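Local coordinates for protein CaaX farnesyltransferase beta subunit Ram1 (Aspergillus fumigatus, PDB 4L9P) that probably provides the peptide-binding, zinc-carrying half of the heterodimer that transfers a farnesyl group from farnesyl diphosphate to a cysteine near the C terminus of target proteins, at residues 102-105 against 111-114; 222-227 against 510-515; 231-236 against 243-248; 443-448 against 483-488; 467-472 against 500-505. All coordinates share one frame; numbering follows the deposited sequence.

Interaction 1 (102-105 against 111-114); sequences LPLL and SQKG
Gln112 reaches across to the last turn of helix 89-105 and lays its amide against Leu104, whose backbone and side chain it engages together. The two side chains meet at a slant, the methyl CD2 of Leu104 sitting 3.6 Å from CG of Gln112 and equally near its amide carbon CD. CG of Gln112 stands anti to its own carbonyl carbon (chi1 -63°), and with chi2 extended the chain runs straight out from the loop until the amide arrives beside the helix. There NE2 of Gln112 donates to Leu104 O over 2.9 Å, with an N-H...O angle of 150°. The donor is tilted 20° from the carbonyl plane and comes well off the C=O direction, so this is a bond from the flank of the carbonyl, at the helix end. The other amide atom, OE1, accepts from the backbone N of His109, and NE2 has a second, weak bond to Ser412 O; with both ends engaged, rotation of the amide is restrained. OG of Ser111, turned mainly to ND1 of His109, also lies 3.9 Å from CD2 of Leu104. Leu104 also packs against His109, Pro425 and Cys413, the last on helix 403-413. The arrangement is a helix C-terminal end met by the loop that follows it: the side chain of Gln112 binds a carbonyl of the final turn where the chain has folded back on helix 89-105.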
# COMPACT_ATOMS: atom_id res chain seq x y z
N LEU B 102 -17.22 -18.42 -5.31
CA LEU B 102 -17.98 -18.92 -6.49
C LEU B 102 -19.50 -18.81 -6.36
O LEU B 102 -20.12 -18.33 -7.27
CB LEU B 102 -17.52 -20.34 -6.92
CG LEU B 102 -16.21 -20.32 -7.72
CD1 LEU B 102 -15.67 -21.71 -7.82
CD2 LEU B 102 -16.45 -19.72 -9.13
N PRO B 103 -20.08 -19.20 -5.21
CA PRO B 103 -21.57 -19.08 -5.18
C PRO B 103 -22.00 -17.63 -5.23
O PRO B 103 -23.10 -17.31 -5.72
CB PRO B 103 -21.97 -19.68 -3.83
CG PRO B 103 -20.69 -20.00 -3.14
CD PRO B 103 -19.54 -19.97 -4.09
N LEU B 104 -21.20 -16.73 -4.66
CA LEU B 104 -21.53 -15.30 -4.69
C LEU B 104 -21.34 -14.73 -6.11
O LEU B 104 -22.21 -13.95 -6.59
CB LEU B 104 -20.65 -14.58 -3.68
CG LEU B 104 -20.96 -14.95 -2.21
CD1 LEU B 104 -19.73 -14.58 -1.36
CD2 LEU B 104 -22.14 -14.18 -1.71
N LEU B 105 -20.24 -15.06 -6.79
CA LEU B 105 -20.07 -14.65 -8.17
C LEU B 105 -21.24 -15.09 -9.07
O LEU B 105 -21.68 -14.34 -9.95
CB LEU B 105 -18.76 -15.20 -8.75
CG LEU B 105 -17.51 -14.53 -8.09
CD1 LEU B 105 -16.35 -15.49 -8.34
CD2 LEU B 105 -17.27 -13.14 -8.72
N SER B 111 -27.31 -15.22 1.02
CA SER B 111 -27.08 -13.96 1.71
C SER B 111 -27.27 -12.75 0.77
O SER B 111 -27.24 -11.61 1.23
CB SER B 111 -25.64 -13.89 2.25
OG SER B 111 -24.69 -13.91 1.18
N GLN B 112 -27.39 -12.97 -0.54
CA GLN B 112 -27.33 -11.84 -1.50
C GLN B 112 -28.69 -11.22 -1.71
O GLN B 112 -29.66 -11.92 -1.83
CB GLN B 112 -26.74 -12.27 -2.84
CG GLN B 112 -25.29 -12.76 -2.71
CD GLN B 112 -24.79 -13.30 -4.01
OE1 GLN B 112 -25.22 -14.35 -4.47
NE2 GLN B 112 -23.86 -12.58 -4.64
N LYS B 113 -28.72 -9.91 -1.76
CA LYS B 113 -29.93 -9.15 -2.09
C LYS B 113 -29.84 -8.63 -3.53
O LYS B 113 -28.77 -8.16 -3.95
CB LYS B 113 -30.03 -7.93 -1.19
CG LYS B 113 -29.99 -8.20 0.30
CD LYS B 113 -30.23 -6.84 0.99
CE LYS B 113 -29.94 -6.88 2.42
NZ LYS B 113 -30.52 -5.60 2.95
N GLY B 114 -30.96 -8.68 -4.25
CA GLY B 114 -31.03 -8.06 -5.58
C GLY B 114 -31.41 -6.58 -5.51
O GLY B 114 -31.25 -5.90 -4.47

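Interaction 2 (222-227 against 510-515); sequences IDRKAM and VWFENQ
Two helix ends meet here at the edge of the helical prenyltransferase toroid: the start of helix 224-234, with Asp223 as its N-cap, and the finish of helix 502-513 near the C terminus of the chain. The N-cap bond runs from Ala226 N to Asp223 OD1. From the first turn Arg224 extends to the other helix, where its side chain and that of Phe512 run antiparallel alongside each other. Its CG and CD pack against CE1 and CD1 of the ring, and its NE lies 3.4 Å from Phe512 CD1. That carbon sits over one guanidinium face, nearer the border of the group than its middle, with the two planes 46° apart. A bend at chi3 (101°) turns the guanidinium toward the backbone beyond the helix. Ile222 adds a looser apolar contact, CD1 to Phe512 CZ at 4.3 Å. Within 510-515, CE3 of Trp511 covers a face of the Phe512 ring. Leu264 packs on both Ile222 and Phe512, and its carbonyl O takes a hydrogen bond from Arg224 NH2. A water accepts from the same NH2 at 2.7 Å and donates to Phe512 O. Arg224 NH1 donates to Gln515 O at 3.1 Å, the oxygen near the guanidinium plane but the nitrogen 66° out of the carbonyl plane.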
# COMPACT_ATOMS: atom_id res chain seq x y z
N ILE B 222 -6.40 24.19 11.26
CA ILE B 222 -5.03 23.71 11.09
C ILE B 222 -3.99 24.80 11.33
O ILE B 222 -4.07 25.86 10.72
CB ILE B 222 -4.83 23.13 9.68
CG1 ILE B 222 -5.88 22.05 9.37
CG2 ILE B 222 -3.33 22.67 9.55
CD1 ILE B 222 -6.13 21.75 7.84
N ASP B 223 -2.98 24.54 12.18
CA ASP B 223 -1.86 25.45 12.33
C ASP B 223 -0.87 25.10 11.22
O ASP B 223 -0.10 24.15 11.33
CB ASP B 223 -1.21 25.34 13.72
CG ASP B 223 -0.06 26.33 13.93
OD1 ASP B 223 0.55 26.83 12.95
OD2 ASP B 223 0.24 26.64 15.10
N ARG B 224 -0.94 25.84 10.12
CA ARG B 224 -0.13 25.49 8.93
C ARG B 224 1.34 25.65 9.12
O ARG B 224 2.12 24.79 8.65
CB ARG B 224 -0.41 26.39 7.72
CG ARG B 224 -1.54 26.17 6.87
CD ARG B 224 -1.62 27.58 6.19
NE ARG B 224 -1.05 27.50 4.91
CZ ARG B 224 -0.90 28.43 4.01
NH1 ARG B 224 -1.09 29.76 4.23
NH2 ARG B 224 -0.47 27.97 2.85
N LYS B 225 1.78 26.74 9.77
CA LYS B 225 3.20 26.91 10.02
C LYS B 225 3.75 25.79 10.91
O LYS B 225 4.83 25.24 10.65
CB LYS B 225 3.51 28.29 10.65
CG LYS B 225 4.97 28.41 10.84
CD LYS B 225 5.36 29.81 11.14
CE LYS B 225 6.59 30.11 10.41
NZ LYS B 225 6.91 31.49 10.66
N ALA B 226 2.99 25.41 11.95
CA ALA B 226 3.50 24.38 12.84
C ALA B 226 3.47 23.03 12.10
O ALA B 226 4.37 22.20 12.29
CB ALA B 226 2.66 24.33 14.10
N MET B 227 2.47 22.81 11.24
CA MET B 227 2.49 21.59 10.42
C MET B 227 3.73 21.49 9.54
O MET B 227 4.33 20.40 9.41
CB MET B 227 1.26 21.56 9.50
CG MET B 227 1.16 20.32 8.59
SD MET B 227 0.68 18.81 9.51
CE MET B 227 -1.06 19.12 9.77
N VAL B 510 -7.00 25.75 -3.12
CA VAL B 510 -7.13 27.12 -3.58
C VAL B 510 -7.31 28.05 -2.39
O VAL B 510 -6.72 29.16 -2.38
CB VAL B 510 -8.32 27.24 -4.55
CG1 VAL B 510 -8.65 28.75 -4.83
CG2 VAL B 510 -7.99 26.53 -5.87
N TRP B 511 -8.04 27.62 -1.37
CA TRP B 511 -8.18 28.46 -0.17
C TRP B 511 -6.82 28.73 0.45
O TRP B 511 -6.49 29.89 0.80
CB TRP B 511 -9.13 27.83 0.87
CG TRP B 511 -9.47 28.78 2.03
CD1 TRP B 511 -10.47 29.75 2.04
CD2 TRP B 511 -8.82 28.87 3.32
NE1 TRP B 511 -10.49 30.40 3.25
CE2 TRP B 511 -9.47 29.91 4.04
CE3 TRP B 511 -7.76 28.21 3.92
CZ2 TRP B 511 -9.11 30.26 5.35
CZ3 TRP B 511 -7.39 28.56 5.22
CH2 TRP B 511 -8.06 29.57 5.91
N PHE B 512 -6.03 27.67 0.59
CA PHE B 512 -4.72 27.87 1.20
C PHE B 512 -3.77 28.67 0.34
O PHE B 512 -2.99 29.48 0.88
CB PHE B 512 -4.10 26.53 1.64
CG PHE B 512 -4.64 26.06 2.96
CD1 PHE B 512 -4.29 26.70 4.12
CD2 PHE B 512 -5.53 25.01 3.03
CE1 PHE B 512 -4.83 26.30 5.35
CE2 PHE B 512 -6.07 24.63 4.27
CZ PHE B 512 -5.69 25.26 5.43
N GLU B 513 -3.82 28.49 -0.98
CA GLU B 513 -3.02 29.31 -1.89
C GLU B 513 -3.26 30.80 -1.71
O GLU B 513 -2.37 31.63 -1.98
CB GLU B 513 -3.29 28.95 -3.35
CG GLU B 513 -2.55 27.73 -3.77
CD GLU B 513 -2.75 27.44 -5.28
OE1 GLU B 513 -3.42 28.21 -6.02
OE2 GLU B 513 -2.17 26.47 -5.75
N ASN B 514 -4.47 31.12 -1.29
CA ASN B 514 -4.85 32.51 -1.14
C ASN B 514 -4.66 33.05 0.26
O ASN B 514 -5.00 34.21 0.57
CB ASN B 514 -6.28 32.71 -1.62
CG ASN B 514 -6.34 32.76 -3.09
OD1 ASN B 514 -5.94 33.74 -3.71
ND2 ASN B 514 -6.85 31.73 -3.68
N GLN B 515 -4.10 32.22 1.14
CA GLN B 515 -3.76 32.70 2.49
C GLN B 515 -2.25 32.92 2.60
O GLN B 515 -1.43 32.06 2.20
CB GLN B 515 -4.15 31.71 3.58
CG GLN B 515 -5.57 31.15 3.49
CD GLN B 515 -6.64 32.21 3.33
OE1 GLN B 515 -6.74 33.14 4.13
NE2 GLN B 515 -7.49 32.05 2.28
O HOH W 1 -0.26 29.63 0.73

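Interaction 3 (231-236 against 243-248)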
# COMPACT_ATOMS: atom_id res chain seq x y z
N LEU B 231 6.42 18.55 9.82
CA LEU B 231 6.70 17.65 8.67
C LEU B 231 8.18 17.74 8.28
O LEU B 231 8.78 16.77 7.85
CB LEU B 231 5.85 18.03 7.47
CG LEU B 231 4.39 17.61 7.56
CD1 LEU B 231 3.65 18.24 6.36
CD2 LEU B 231 4.25 16.10 7.59
N GLY B 232 8.77 18.93 8.39
CA GLY B 232 10.19 19.05 8.07
C GLY B 232 11.10 18.18 8.94
O GLY B 232 12.17 17.77 8.50
N LYS B 233 10.66 17.90 10.18
CA LYS B 233 11.40 17.00 11.05
C LYS B 233 11.42 15.55 10.59
O LYS B 233 12.27 14.75 11.01
CB LYS B 233 10.89 17.08 12.50
CG LYS B 233 11.02 18.47 13.07
CD LYS B 233 10.40 18.51 14.46
CE LYS B 233 10.58 19.92 15.04
NZ LYS B 233 10.00 20.01 16.40
N LEU B 234 10.44 15.20 9.77
CA LEU B 234 10.31 13.82 9.29
C LEU B 234 11.18 13.53 8.08
O LEU B 234 11.39 12.36 7.74
CB LEU B 234 8.87 13.52 8.97
CG LEU B 234 7.88 13.82 10.12
CD1 LEU B 234 6.46 13.44 9.69
CD2 LEU B 234 8.15 13.11 11.48
N LYS B 235 11.67 14.58 7.39
CA LYS B 235 12.45 14.36 6.19
C LYS B 235 13.76 13.70 6.56
O LYS B 235 14.47 14.19 7.45
CB LYS B 235 12.71 15.74 5.51
CG LYS B 235 13.50 15.65 4.24
CD LYS B 235 12.71 15.04 3.07
CE LYS B 235 13.57 15.12 1.77
NZ LYS B 235 12.86 14.60 0.60
N GLN B 236 14.10 12.62 5.86
CA GLN B 236 15.30 11.85 6.16
C GLN B 236 16.41 12.08 5.15
O GLN B 236 16.15 12.49 4.02
CB GLN B 236 14.96 10.36 6.14
CG GLN B 236 13.91 9.97 7.19
CD GLN B 236 14.34 10.43 8.61
OE1 GLN B 236 13.62 11.24 9.32
NE2 GLN B 236 15.47 9.96 9.03
N VAL B 243 7.17 8.35 9.64
CA VAL B 243 5.74 8.61 9.81
C VAL B 243 5.47 9.45 11.05
O VAL B 243 4.40 10.05 11.20
CB VAL B 243 4.92 7.30 9.85
CG1 VAL B 243 5.06 6.58 8.46
CG2 VAL B 243 5.40 6.36 11.01
N CYS B 244 6.45 9.51 11.94
CA CYS B 244 6.37 10.34 13.14
C CYS B 244 7.79 10.45 13.64
O CYS B 244 8.70 9.70 13.17
CB CYS B 244 5.42 9.73 14.21
SG CYS B 244 5.92 8.17 14.88
N GLU B 245 8.02 11.37 14.59
CA GLU B 245 9.40 11.53 15.09
C GLU B 245 9.78 10.28 15.87
O GLU B 245 9.10 9.89 16.83
CB GLU B 245 9.48 12.75 16.02
CG GLU B 245 9.28 14.03 15.18
CD GLU B 245 9.43 15.25 16.07
OE1 GLU B 245 10.57 15.62 16.41
OE2 GLU B 245 8.40 15.87 16.43
N GLY B 246 10.84 9.62 15.44
CA GLY B 246 11.22 8.38 16.10
C GLY B 246 10.54 7.14 15.52
O GLY B 246 10.79 6.06 16.00
N GLY B 247 9.70 7.33 14.49
CA GLY B 247 8.96 6.21 13.89
C GLY B 247 9.61 5.67 12.63
O GLY B 247 10.66 6.11 12.16
N GLU B 248 8.93 4.70 12.05
CA GLU B 248 9.44 4.02 10.87
C GLU B 248 9.41 4.91 9.60
O GLU B 248 8.59 5.84 9.47
CB GLU B 248 8.65 2.72 10.55
CG GLU B 248 7.15 2.96 10.28
CD GLU B 248 6.23 2.98 11.52
OE1 GLU B 248 6.69 3.19 12.65
OE2 GLU B 248 5.01 2.78 11.35
O HOH W 2 7.32 18.26 16.69
O HOH W 3 10.92 17.63 18.05
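Lys233 and Leu234, at the close of helix 224-234, carry this contact with the turn at 243-248. Lys233 comes first, its chain fully extended beyond CG and running slantwise by the Glu245 carboxylate. The aliphatic part does the touching: CD of Lys233 is 3.5 Å from OE1 of Glu245, while the charged end runs on past the carboxylate. NZ of Lys233 stays 4.4 Å from OE1 of Glu245, too far for a salt bridge. Two waters span the interval, each accepting from the ammonium group and donating to one carboxylate oxygen: one links NZ to OE2 and the other NZ to OE1, both 2.6 Å from the oxygen they serve. The opposite charges are thus joined through solvent at the surface.

Next along the helix, Leu234 faces the backbone of the turn. Its CD2 comes to 3.4 Å from Cys244 C and 3.6 Å from Glu245 N, a methyl pressed on a peptide group. The same methyl approaches CG of Glu245, and CD1 lies more loosely by Val243 O. The surface it meets is a type II beta turn from Cys244 to Gly247, closed by Gly247 N to Cys244 O, with Gly246 at positive phi. Cys244 also packs on Ile92 of the alpha subunit, and Gly246 O accepts from His127 of that subunit. Thr242 bonds to Leu234 through the backbone.

In the chain the turn links helix 224-234 to helix 251-263 of the toroid. Val200 of helix 200-213 packs on both Leu234 and Val243, and Val243 also touches Arg252 of helix 251-263.

Interaction 4 (443-448 against 483-488)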
# COMPACT_ATOMS: atom_id res chain seq x y z
N THR B 443 -13.78 4.20 -9.16
CA THR B 443 -12.74 4.30 -10.19
C THR B 443 -13.16 3.66 -11.50
O THR B 443 -12.91 4.19 -12.58
CB THR B 443 -11.46 3.55 -9.70
OG1 THR B 443 -10.98 4.20 -8.53
CG2 THR B 443 -10.34 3.43 -10.77
N VAL B 444 -13.82 2.49 -11.40
CA VAL B 444 -14.22 1.82 -12.65
C VAL B 444 -15.31 2.57 -13.42
O VAL B 444 -15.53 2.28 -14.61
CB VAL B 444 -14.67 0.35 -12.47
CG1 VAL B 444 -13.63 -0.51 -11.74
CG2 VAL B 444 -15.99 0.21 -11.81
N GLN B 445 -15.96 3.48 -12.75
CA GLN B 445 -17.09 4.21 -13.37
C GLN B 445 -16.67 5.50 -14.04
O GLN B 445 -17.55 6.21 -14.55
CB GLN B 445 -18.12 4.48 -12.29
CG GLN B 445 -18.67 3.22 -11.70
CD GLN B 445 -19.56 3.49 -10.47
OE1 GLN B 445 -19.48 4.54 -9.83
NE2 GLN B 445 -20.38 2.50 -10.12
N TYR B 446 -15.38 5.87 -14.03
CA TYR B 446 -14.94 7.12 -14.63
C TYR B 446 -13.70 6.94 -15.47
O TYR B 446 -12.85 6.07 -15.16
CB TYR B 446 -14.58 8.18 -13.53
CG TYR B 446 -15.82 8.57 -12.81
CD1 TYR B 446 -16.62 9.58 -13.35
CD2 TYR B 446 -16.26 7.91 -11.64
CE1 TYR B 446 -17.87 9.88 -12.80
CE2 TYR B 446 -17.49 8.21 -11.02
CZ TYR B 446 -18.30 9.16 -11.64
OH TYR B 446 -19.54 9.41 -11.13
N TYR B 447 -13.59 7.79 -16.49
CA TYR B 447 -12.29 8.10 -17.11
C TYR B 447 -11.63 9.14 -16.19
O TYR B 447 -12.25 10.20 -15.93
CB TYR B 447 -12.53 8.77 -18.48
CG TYR B 447 -13.22 7.87 -19.50
CD1 TYR B 447 -12.50 6.92 -20.19
CD2 TYR B 447 -14.57 8.04 -19.83
CE1 TYR B 447 -13.11 6.12 -21.15
CE2 TYR B 447 -15.20 7.24 -20.77
CZ TYR B 447 -14.46 6.27 -21.43
OH TYR B 447 -15.06 5.47 -22.38
N HIS B 448 -10.44 8.82 -15.66
CA HIS B 448 -9.71 9.81 -14.87
C HIS B 448 -8.44 10.09 -15.67
O HIS B 448 -7.71 9.17 -16.03
CB HIS B 448 -9.28 9.16 -13.51
CG HIS B 448 -10.42 9.07 -12.53
ND1 HIS B 448 -11.09 10.18 -12.04
CD2 HIS B 448 -10.99 7.98 -11.92
CE1 HIS B 448 -12.03 9.77 -11.18
NE2 HIS B 448 -11.98 8.44 -11.09
N GLY B 483 -18.51 -1.81 -18.50
CA GLY B 483 -19.05 -1.38 -17.23
C GLY B 483 -20.24 -2.23 -16.89
O GLY B 483 -21.31 -2.10 -17.52
N VAL B 484 -20.09 -3.12 -15.91
CA VAL B 484 -21.14 -4.11 -15.56
C VAL B 484 -21.89 -3.74 -14.29
O VAL B 484 -22.81 -4.45 -13.87
CB VAL B 484 -20.59 -5.56 -15.48
CG1 VAL B 484 -19.92 -5.92 -16.79
CG2 VAL B 484 -19.53 -5.71 -14.33
N PHE B 485 -21.54 -2.61 -13.69
CA PHE B 485 -22.44 -1.96 -12.71
C PHE B 485 -23.65 -1.38 -13.50
O PHE B 485 -23.58 -1.21 -14.71
CB PHE B 485 -21.65 -0.82 -12.01
CG PHE B 485 -20.99 0.11 -12.98
CD1 PHE B 485 -21.68 1.22 -13.50
CD2 PHE B 485 -19.68 -0.13 -13.40
CE1 PHE B 485 -21.09 2.04 -14.49
CE2 PHE B 485 -19.08 0.69 -14.39
CZ PHE B 485 -19.80 1.78 -14.92
N THR B 486 -24.67 -1.03 -12.76
CA THR B 486 -25.77 -0.24 -13.40
C THR B 486 -25.53 1.24 -13.11
O THR B 486 -24.77 1.63 -12.18
CB THR B 486 -27.14 -0.60 -12.82
OG1 THR B 486 -27.26 -0.04 -11.49
CG2 THR B 486 -27.41 -2.10 -12.86
N GLU B 487 -26.20 2.14 -13.85
CA GLU B 487 -26.08 3.56 -13.50
C GLU B 487 -26.68 3.88 -12.14
O GLU B 487 -26.23 4.81 -11.50
CB GLU B 487 -26.69 4.43 -14.61
CG GLU B 487 -25.76 4.39 -15.85
CD GLU B 487 -24.45 5.08 -15.54
OE1 GLU B 487 -24.46 6.04 -14.72
OE2 GLU B 487 -23.41 4.64 -16.11
N ASN B 488 -27.63 3.06 -11.68
CA ASN B 488 -28.14 3.20 -10.33
C ASN B 488 -27.03 2.96 -9.27
O ASN B 488 -27.19 3.42 -8.14
CB ASN B 488 -29.26 2.22 -10.06
CG ASN B 488 -30.65 2.80 -10.34
OD1 ASN B 488 -30.80 3.87 -10.93
ND2 ASN B 488 -31.64 2.07 -9.87
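A CH-pi contact dominates: CG of Gln445 stands over the face of the Phe485 ring, 3.6 Å from its centroid and only 9° off the ring normal. The side chains cross, and the amide of Gln445 is turned 64° from the ring plane, with NE2 3.8 Å from Phe485 CG. On the opposite face of the ring lies the carbonyl carbon of Gly483, so the phenyl is held between Gln445 and its own chain. A chi1 of 51° tucks CG of Phe485 in between its backbone N and C, folding the ring back over Gly483. Apolar packing is lighter, Val444 CG2 meeting Phe485 CD2 at 4.0 Å. The ring thus lodges where helix 431-444 of the alpha-alpha toroid gives way to strand 446-449, the junction being covered by the loop that leads on to helix 502-513. Polar links run to neighbours. OE1 of Gln445 accepts from Leu491 N, which helps to fix the rotation of the amide beside the ring, and Gln445 O accepts from Arg490 NH1. Val444 O, 3.9 Å from Phe485 CE2, is hydrogen-bonded by Arg403 NH1 of helix 403-413.

Interaction 5 (467-472 against 500-505)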
# COMPACT_ATOMS: atom_id res chain seq x y z
N TRP B 467 -6.15 16.99 -12.74
CA TRP B 467 -6.94 15.79 -13.04
C TRP B 467 -8.41 16.12 -13.20
O TRP B 467 -8.99 16.87 -12.41
CB TRP B 467 -6.74 14.79 -11.86
CG TRP B 467 -5.40 14.11 -11.90
CD1 TRP B 467 -4.19 14.63 -11.46
CD2 TRP B 467 -5.12 12.84 -12.50
NE1 TRP B 467 -3.18 13.70 -11.71
CE2 TRP B 467 -3.71 12.61 -12.35
CE3 TRP B 467 -5.91 11.85 -13.10
CZ2 TRP B 467 -3.10 11.43 -12.75
CZ3 TRP B 467 -5.29 10.69 -13.56
CH2 TRP B 467 -3.90 10.50 -13.40
N LYS B 468 -8.99 15.53 -14.25
CA LYS B 468 -10.40 15.71 -14.60
C LYS B 468 -11.02 14.36 -14.82
O LYS B 468 -10.32 13.33 -14.82
CB LYS B 468 -10.54 16.62 -15.85
CG LYS B 468 -10.00 18.03 -15.49
CD LYS B 468 -10.50 19.11 -16.33
CE LYS B 468 -9.67 20.41 -16.17
NZ LYS B 468 -9.54 21.03 -14.81
N HIS B 469 -12.33 14.33 -14.99
CA HIS B 469 -13.01 13.03 -15.07
C HIS B 469 -14.18 13.14 -16.03
O HIS B 469 -14.78 14.23 -16.19
CB HIS B 469 -13.52 12.57 -13.70
CG HIS B 469 -14.27 13.62 -12.95
ND1 HIS B 469 -15.62 13.84 -13.14
CD2 HIS B 469 -13.87 14.52 -12.02
CE1 HIS B 469 -16.02 14.85 -12.39
NE2 HIS B 469 -14.98 15.28 -11.69
N ASP B 470 -14.46 12.04 -16.71
CA ASP B 470 -15.67 11.89 -17.56
C ASP B 470 -16.32 10.59 -17.13
O ASP B 470 -15.63 9.63 -16.72
CB ASP B 470 -15.35 11.69 -19.09
CG ASP B 470 -14.49 12.81 -19.74
OD1 ASP B 470 -13.88 12.57 -20.80
OD2 ASP B 470 -14.39 13.88 -19.22
N PRO B 471 -17.64 10.46 -17.20
CA PRO B 471 -18.22 9.17 -16.84
C PRO B 471 -17.88 8.08 -17.84
O PRO B 471 -17.87 8.33 -19.04
CB PRO B 471 -19.76 9.41 -16.78
CG PRO B 471 -19.93 10.66 -17.36
CD PRO B 471 -18.67 11.46 -17.50
N ASN B 472 -17.63 6.89 -17.34
CA ASN B 472 -17.54 5.73 -18.23
C ASN B 472 -18.81 4.93 -17.99
O ASN B 472 -18.96 4.23 -17.00
CB ASN B 472 -16.29 4.93 -17.91
CG ASN B 472 -15.94 4.04 -19.03
OD1 ASN B 472 -16.77 3.81 -19.89
ND2 ASN B 472 -14.72 3.53 -19.06
N ILE B 500 -10.33 11.87 -2.37
CA ILE B 500 -11.49 12.66 -1.97
C ILE B 500 -12.06 13.23 -3.26
O ILE B 500 -11.43 13.19 -4.31
CB ILE B 500 -11.07 13.85 -1.01
CG1 ILE B 500 -9.88 14.65 -1.57
CG2 ILE B 500 -10.79 13.32 0.42
CD1 ILE B 500 -9.60 15.93 -0.72
N PRO B 501 -13.27 13.80 -3.21
CA PRO B 501 -13.81 14.38 -4.45
C PRO B 501 -12.89 15.48 -5.00
O PRO B 501 -12.26 16.25 -4.23
CB PRO B 501 -15.14 14.98 -3.99
CG PRO B 501 -15.54 14.13 -2.79
CD PRO B 501 -14.23 13.81 -2.09
N HIS B 502 -12.80 15.58 -6.32
CA HIS B 502 -11.98 16.63 -6.92
C HIS B 502 -12.27 18.03 -6.40
O HIS B 502 -11.32 18.79 -6.14
CB HIS B 502 -12.14 16.66 -8.45
CG HIS B 502 -11.71 15.41 -9.12
ND1 HIS B 502 -12.33 14.18 -8.90
CD2 HIS B 502 -10.72 15.19 -10.03
CE1 HIS B 502 -11.71 13.27 -9.63
NE2 HIS B 502 -10.75 13.85 -10.34
N LYS B 503 -13.55 18.38 -6.28
CA LYS B 503 -13.88 19.71 -5.80
C LYS B 503 -13.38 19.93 -4.37
O LYS B 503 -12.98 21.05 -3.99
CB LYS B 503 -15.41 19.87 -5.86
CG LYS B 503 -15.85 21.30 -5.37
CD LYS B 503 -17.40 21.45 -5.32
CE LYS B 503 -17.84 22.89 -4.86
NZ LYS B 503 -19.35 22.91 -5.04
N SER B 504 -13.43 18.89 -3.54
CA SER B 504 -12.96 19.08 -2.17
C SER B 504 -11.45 19.36 -2.18
O SER B 504 -10.94 20.21 -1.41
CB SER B 504 -13.20 17.79 -1.37
OG SER B 504 -14.58 17.41 -1.40
N ALA B 505 -10.71 18.62 -3.02
CA ALA B 505 -9.23 18.81 -3.08
C ALA B 505 -8.93 20.19 -3.66
O ALA B 505 -8.00 20.91 -3.19
CB ALA B 505 -8.56 17.74 -3.97
O HOH W 4 -9.45 12.45 -12.33
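His502, in the first turn of helix 502-513, meets strand 468-471 of the two-stranded antiparallel sheet that accompanies the helical toroid; Pro501 is the N-cap. From CB, which points toward the strand, the side chain leads to CG, which chi1 (-62°) swings to the side away from the residue's own C=O. This carries the imidazole over to His469, whose CD2 lies 3.7 Å from His502 CG. The next two ring atoms, ND1 and CE1, come closer to the same carbon: His469 CD2 is 3.5 Å from His502 CE1. It stands 3.4 Å above the centre of the His502 ring, so the pair is an edge-to-face stack with the edge of His469 directed at the face of His502. The ring centroids are 4.5 Å apart and the planes inclined at 58°.

CD2, on the other side of the His502 ring, approaches the strand backbone: it is 3.4 Å from Trp467 O, which lies at the ring edge near its plane. Trp467 itself starts toward the helix from CB but carries its indole away, onto Leu378 and Ala381 of helix 375-384. The ring of His495 meets those of both Trp467 and His502.

At the tip, NE2 of His502 is hydrogen-bonded to a water 2.8 Å away, in the plane of the imidazole, and that water donates to Lys468 O, also at 2.8 Å.

From the N terminus, interaction 1 closes a short loop just after helix 89-105 and is complete before the others open. Interaction 2 then opens at residue 222 and closes near the C terminus, about 47 Å from interaction 1 between centres and across the chain's centre from it. It encloses interactions 3, 4 and 5. Interaction 3 shares helix 224-234 with it and closes a short loop after it. Interactions 4 and 5 cross: 467-472 lies between 443-448 and 483-488, and 500-505 lies beyond 483-488, so the segments alternate. They touch where strands 446-449 and 468-471 pair. Helix 502-513 serves interactions 5 and 2, tying this sheet to the start of helix 224-234.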